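Local coordinates for protein small ribosomal subunit biogenesis GTPase RsgA (PDB 1U0L) that probably assists late maturation of the 30S ribosomal subunit as a circularly permuted, zinc-binding GTPase that hydrolyses GTP slowly, at residues A83-V91 and Y166-G176. Sequence-based numbering, arbitrary orientation.
Sequences ANVDQVILV and YLKGKISTMAG
Gln87 to Val91 and Ile171 to Ala175 run side by side as parallel strands, their axes 25° apart. Thr173 N reaches Gln87 O at 2.8 Å, Ile89 N takes Thr173 O, Ala175 N returns to Ile89 O, and Val91 N closes the series on Ala175 O. Each strand thus uses alternate residues, as parallel pairing demands.

Just before the paired strands, Asp86 adds a side-chain bond to the backbone ones. Its CG stands beside the backbone N, anti to the carbonyl carbon (chi1 -41°), which carries OD2 to Ile171 N at 2.9 Å; that N-H arrives from above the carboxylate plane. In return Ile171 O accepts Asp86 N at 3.2 Å and, more weakly, Gln87 N. An aspartate suits this place: its carboxylate offers OD2 to the strand amide of Ile171, next to its own backbone, while OD1 forms a salt bridge with Lys74.

Apolar contacts lie on both faces. On that of Ile89, the bent chain of Met174 brings CE to 3.3 Å from Ile89 CG2, while Ile89 CD1 meets CD2 of Leu167, on the helix end, at 3.5 Å. The branched isoleucine can therefore touch strand and helix at once. The same face holds the extended chain of Gln87, which lies against the aliphatic part of Lys170. On the other face Val88 CG1 packs on the small Ala175 CB at 4.0 Å, and Val88 CG2 lies alongside Thr173 CG2.

In this P-loop GTPase domain, strand 171-175 follows helix 160-167 and leads at Gly176 into what is inferred to be the GTP-binding P-loop; the Gly176 carbonyl accepts a hydrogen bond from Lys182. The two strands are central in the sheet: strand 117-122 flanks 87-91, strand 224-226 flanks 171-175, and helix 101-113 packs on Val88 and Leu90, across the sheet from Leu167.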
ATOM      1  N   ALA A  83       4.399   8.803  -4.866  1.00 22.71           N
ATOM      2  CA  ALA A  83       3.206   9.542  -5.226  1.00 21.26           C
ATOM      3  C   ALA A  83       2.293   8.787  -6.163  1.00 21.70           C
ATOM      4  O   ALA A  83       2.758   8.034  -6.994  1.00 20.28           O
ATOM      5  CB  ALA A  83       3.614  10.844  -5.865  1.00  7.71           C
ATOM      6  N   ASN A  84       0.987   9.004  -6.028  1.00 33.62           N
ATOM      7  CA  ASN A  84      -0.007   8.370  -6.897  1.00 34.96           C
ATOM      8  C   ASN A  84      -0.033   6.857  -6.820  1.00 35.95           C
ATOM      9  O   ASN A  84      -0.101   6.174  -7.834  1.00 37.86           O
ATOM     10  CB  ASN A  84       0.209   8.798  -8.354  1.00 26.61           C
ATOM     11  CG  ASN A  84       0.176  10.305  -8.522  1.00 26.76           C
ATOM     12  OD1 ASN A  84      -0.839  10.943  -8.246  1.00 28.97           O
ATOM     13  ND2 ASN A  84       1.290  10.884  -8.964  1.00 25.26           N
ATOM     14  N   VAL A  85       0.012   6.333  -5.606  1.00 27.21           N
ATOM     15  CA  VAL A  85      -0.030   4.900  -5.420  1.00 27.60           C
ATOM     16  C   VAL A  85      -1.495   4.479  -5.380  1.00 27.60           C
ATOM     17  O   VAL A  85      -2.293   5.103  -4.682  1.00 27.58           O
ATOM     18  CB  VAL A  85       0.643   4.496  -4.100  1.00 32.04           C
ATOM     19  CG1 VAL A  85       0.716   2.984  -4.010  1.00 32.30           C
ATOM     20  CG2 VAL A  85       2.025   5.126  -4.003  1.00 30.23           C
ATOM     21  N   ASP A  86      -1.842   3.434  -6.134  1.00 23.78           N
ATOM     22  CA  ASP A  86      -3.214   2.928  -6.179  1.00 25.78           C
ATOM     23  C   ASP A  86      -3.382   1.760  -5.227  1.00 27.80           C
ATOM     24  O   ASP A  86      -4.305   1.738  -4.424  1.00 28.81           O
ATOM     25  CB  ASP A  86      -3.592   2.412  -7.567  1.00 40.44           C
ATOM     26  CG  ASP A  86      -3.081   3.280  -8.680  1.00 45.90           C
ATOM     27  OD1 ASP A  86      -3.224   4.514  -8.574  1.00 51.62           O
ATOM     28  OD2 ASP A  86      -2.548   2.726  -9.668  1.00 45.35           O
ATOM     29  N   GLN A  87      -2.489   0.777  -5.328  1.00 37.60           N
ATOM     30  CA  GLN A  87      -2.587  -0.417  -4.499  1.00 35.79           C
ATOM     31  C   GLN A  87      -1.519  -0.726  -3.487  1.00 34.99           C
ATOM     32  O   GLN A  87      -0.353  -0.343  -3.606  1.00 33.74           O
ATOM     33  CB  GLN A  87      -2.711  -1.669  -5.360  1.00 33.76           C
ATOM     34  CG  GLN A  87      -4.067  -1.916  -5.915  1.00 34.52           C
ATOM     35  CD  GLN A  87      -4.126  -3.210  -6.679  1.00 34.95           C
ATOM     36  OE1 GLN A  87      -3.232  -3.516  -7.468  1.00 35.46           O
ATOM     37  NE2 GLN A  87      -5.186  -3.978  -6.461  1.00 36.35           N
ATOM     38  N   VAL A  88      -1.972  -1.489  -2.502  1.00 30.64           N
ATOM     39  CA  VAL A  88      -1.164  -1.989  -1.421  1.00 30.46           C
ATOM     40  C   VAL A  88      -1.347  -3.483  -1.533  1.00 30.10           C
ATOM     41  O   VAL A  88      -2.478  -3.977  -1.478  1.00 29.16           O
ATOM     42  CB  VAL A  88      -1.709  -1.568  -0.078  1.00 46.30           C
ATOM     43  CG1 VAL A  88      -0.954  -2.292   1.020  1.00 48.15           C
ATOM     44  CG2 VAL A  88      -1.591  -0.069   0.073  1.00 49.56           C
ATOM     45  N   ILE A  89      -0.251  -4.203  -1.749  1.00 38.31           N
ATOM     46  CA  ILE A  89      -0.327  -5.656  -1.826  1.00 33.44           C
ATOM     47  C   ILE A  89       0.135  -6.062  -0.453  1.00 31.96           C
ATOM     48  O   ILE A  89       1.310  -5.909  -0.110  1.00 32.45           O
ATOM     49  CB  ILE A  89       0.623  -6.218  -2.852  1.00 28.93           C
ATOM     50  CG1 ILE A  89       0.318  -5.620  -4.227  1.00 30.52           C
ATOM     51  CG2 ILE A  89       0.496  -7.725  -2.867  1.00 27.79           C
ATOM     52  CD1 ILE A  89      -1.049  -6.004  -4.799  1.00 34.46           C
ATOM     53  N   LEU A  90      -0.808  -6.542   0.346  1.00 21.33           N
ATOM     54  CA  LEU A  90      -0.510  -6.928   1.714  1.00 20.67           C
ATOM     55  C   LEU A  90      -0.179  -8.407   1.793  1.00 20.55           C
ATOM     56  O   LEU A  90      -1.069  -9.256   1.761  1.00 18.67           O
ATOM     57  CB  LEU A  90      -1.702  -6.600   2.616  1.00 14.68           C
ATOM     58  CG  LEU A  90      -1.354  -6.008   3.984  1.00 14.39           C
ATOM     59  CD1 LEU A  90      -2.601  -5.977   4.921  1.00 11.23           C
ATOM     60  CD2 LEU A  90      -0.243  -6.841   4.581  1.00 10.05           C
ATOM     61  N   VAL A  91       1.107  -8.715   1.873  1.00 27.82           N
ATOM     62  CA  VAL A  91       1.496 -10.106   1.958  1.00 29.08           C
ATOM     63  C   VAL A  91       1.484 -10.529   3.416  1.00 29.53           C
ATOM     64  O   VAL A  91       2.126  -9.924   4.276  1.00 31.81           O
ATOM     65  CB  VAL A  91       2.860 -10.351   1.300  1.00 14.30           C
ATOM     66  CG1 VAL A  91       3.335 -11.748   1.581  1.00 14.31           C
ATOM     67  CG2 VAL A  91       2.721 -10.184  -0.187  1.00 13.20           C
ATOM     68  N   TYR A 166      -4.258  -8.252 -10.634  1.00 37.97           N
ATOM     69  CA  TYR A 166      -4.522  -7.006  -9.912  1.00 36.78           C
ATOM     70  C   TYR A 166      -3.438  -5.977 -10.124  1.00 39.51           C
ATOM     71  O   TYR A 166      -3.687  -4.781  -9.996  1.00 42.54           O
ATOM     72  CB  TYR A 166      -4.614  -7.200  -8.396  1.00 23.74           C
ATOM     73  CG  TYR A 166      -5.718  -8.075  -7.908  1.00 17.29           C
ATOM     74  CD1 TYR A 166      -5.596  -9.458  -7.938  1.00 15.97           C
ATOM     75  CD2 TYR A 166      -6.900  -7.526  -7.430  1.00 15.99           C
ATOM     76  CE1 TYR A 166      -6.634 -10.275  -7.505  1.00 15.36           C
ATOM     77  CE2 TYR A 166      -7.945  -8.332  -7.000  1.00 13.67           C
ATOM     78  CZ  TYR A 166      -7.803  -9.705  -7.046  1.00 13.91           C
ATOM     79  OH  TYR A 166      -8.835 -10.514  -6.663  1.00 16.53           O
ATOM     80  N   LEU A 167      -2.225  -6.433 -10.405  1.00 40.94           N
ATOM     81  CA  LEU A 167      -1.119  -5.512 -10.580  1.00 42.35           C
ATOM     82  C   LEU A 167      -1.179  -4.771 -11.902  1.00 42.86           C
ATOM     83  O   LEU A 167      -0.691  -3.647 -12.008  1.00 44.10           O
ATOM     84  CB  LEU A 167       0.199  -6.269 -10.452  1.00 41.13           C
ATOM     85  CG  LEU A 167       0.377  -6.971  -9.106  1.00 40.99           C
ATOM     86  CD1 LEU A 167       1.674  -7.772  -9.133  1.00 40.48           C
ATOM     87  CD2 LEU A 167       0.379  -5.943  -7.974  1.00 38.64           C
ATOM     88  N   LYS A 168      -1.790  -5.399 -12.900  1.00 34.92           N
ATOM     89  CA  LYS A 168      -1.921  -4.807 -14.227  1.00 37.84           C
ATOM     90  C   LYS A 168      -2.291  -3.335 -14.195  1.00 37.58           C
ATOM     91  O   LYS A 168      -3.229  -2.938 -13.500  1.00 35.40           O
ATOM     92  CB  LYS A 168      -2.988  -5.539 -15.041  1.00 81.33           C
ATOM     93  CG  LYS A 168      -2.503  -6.731 -15.826  1.00 85.35           C
ATOM     94  CD  LYS A 168      -3.672  -7.407 -16.519  1.00 89.05           C
ATOM     95  CE  LYS A 168      -3.202  -8.465 -17.500  1.00 91.74           C
ATOM     96  NZ  LYS A 168      -2.355  -9.498 -16.844  1.00 93.77           N
ATOM     97  N   GLY A 169      -1.538  -2.547 -14.962  1.00 57.19           N
ATOM     98  CA  GLY A 169      -1.781  -1.124 -15.090  1.00 55.74           C
ATOM     99  C   GLY A 169      -1.429  -0.234 -13.928  1.00 54.72           C
ATOM    100  O   GLY A 169      -0.712   0.750 -14.088  1.00 57.74           O
ATOM    101  N   LYS A 170      -1.930  -0.583 -12.753  1.00 34.35           N
ATOM    102  CA  LYS A 170      -1.717   0.198 -11.538  1.00 31.27           C
ATOM    103  C   LYS A 170      -0.280   0.346 -11.044  1.00 29.09           C
ATOM    104  O   LYS A 170       0.631  -0.328 -11.520  1.00 29.56           O
ATOM    105  CB  LYS A 170      -2.573  -0.399 -10.425  1.00 31.66           C
ATOM    106  CG  LYS A 170      -4.014  -0.592 -10.841  1.00 35.55           C
ATOM    107  CD  LYS A 170      -4.746  -1.479  -9.870  1.00 38.71           C
ATOM    108  CE  LYS A 170      -6.155  -1.787 -10.360  1.00 41.09           C
ATOM    109  NZ  LYS A 170      -6.801  -2.862  -9.536  1.00 44.72           N
ATOM    110  N   ILE A 171      -0.092   1.268 -10.104  1.00 27.96           N
ATOM    111  CA  ILE A 171       1.200   1.483  -9.465  1.00 27.02           C
ATOM    112  C   ILE A 171       0.978   0.825  -8.105  1.00 27.24           C
ATOM    113  O   ILE A 171       0.106   1.256  -7.347  1.00 26.02           O
ATOM    114  CB  ILE A 171       1.505   2.989  -9.253  1.00 32.15           C
ATOM    115  CG1 ILE A 171       1.766   3.664 -10.600  1.00 31.99           C
ATOM    116  CG2 ILE A 171       2.716   3.157  -8.325  1.00 32.18           C
ATOM    117  CD1 ILE A 171       2.313   5.073 -10.481  1.00 28.76           C
ATOM    118  N   SER A 172       1.732  -0.226  -7.794  1.00 27.72           N
ATOM    119  CA  SER A 172       1.518  -0.907  -6.523  1.00 28.01           C
ATOM    120  C   SER A 172       2.659  -0.919  -5.514  1.00 27.42           C
ATOM    121  O   SER A 172       3.832  -0.853  -5.876  1.00 27.09           O
ATOM    122  CB  SER A 172       1.072  -2.348  -6.781  1.00 33.18           C
ATOM    123  OG  SER A 172      -0.285  -2.398  -7.188  1.00 36.47           O
ATOM    124  N   THR A 173       2.299  -0.996  -4.235  1.00 31.72           N
ATOM    125  CA  THR A 173       3.299  -1.071  -3.176  1.00 31.69           C
ATOM    126  C   THR A 173       3.104  -2.333  -2.329  1.00 30.63           C
ATOM    127  O   THR A 173       2.010  -2.625  -1.847  1.00 29.85           O
ATOM    128  CB  THR A 173       3.273   0.157  -2.255  1.00 26.83           C
ATOM    129  OG1 THR A 173       4.390   0.088  -1.362  1.00 27.26           O
ATOM    130  CG2 THR A 173       1.987   0.201  -1.446  1.00 24.72           C
ATOM    131  N   MET A 174       4.183  -3.087  -2.171  1.00 31.01           N
ATOM    132  CA  MET A 174       4.150  -4.311  -1.388  1.00 30.88           C
ATOM    133  C   MET A 174       4.241  -3.925   0.081  1.00 29.15           C
ATOM    134  O   MET A 174       4.907  -2.950   0.433  1.00 26.06           O
ATOM    135  CB  MET A 174       5.337  -5.208  -1.759  1.00 29.98           C
ATOM    136  CG  MET A 174       5.544  -5.360  -3.256  1.00 29.72           C
ATOM    137  SD  MET A 174       5.421  -7.042  -3.803  1.00 32.89           S
ATOM    138  CE  MET A 174       3.720  -7.335  -3.502  1.00 22.00           C
ATOM    139  N   ALA A 175       3.564  -4.684   0.933  1.00 26.73           N
ATOM    140  CA  ALA A 175       3.595  -4.416   2.366  1.00 26.76           C
ATOM    141  C   ALA A 175       3.434  -5.706   3.172  1.00 27.38           C
ATOM    142  O   ALA A 175       2.694  -6.615   2.784  1.00 26.14           O
ATOM    143  CB  ALA A 175       2.516  -3.424   2.722  1.00 13.86           C
ATOM    144  N   GLY A 176       4.144  -5.782   4.291  1.00 37.77           N
ATOM    145  CA  GLY A 176       4.078  -6.968   5.126  1.00 36.94           C
ATOM    146  C   GLY A 176       5.331  -7.143   5.961  1.00 35.62           C
ATOM    147  O   GLY A 176       6.372  -6.565   5.648  1.00 37.64           O
TER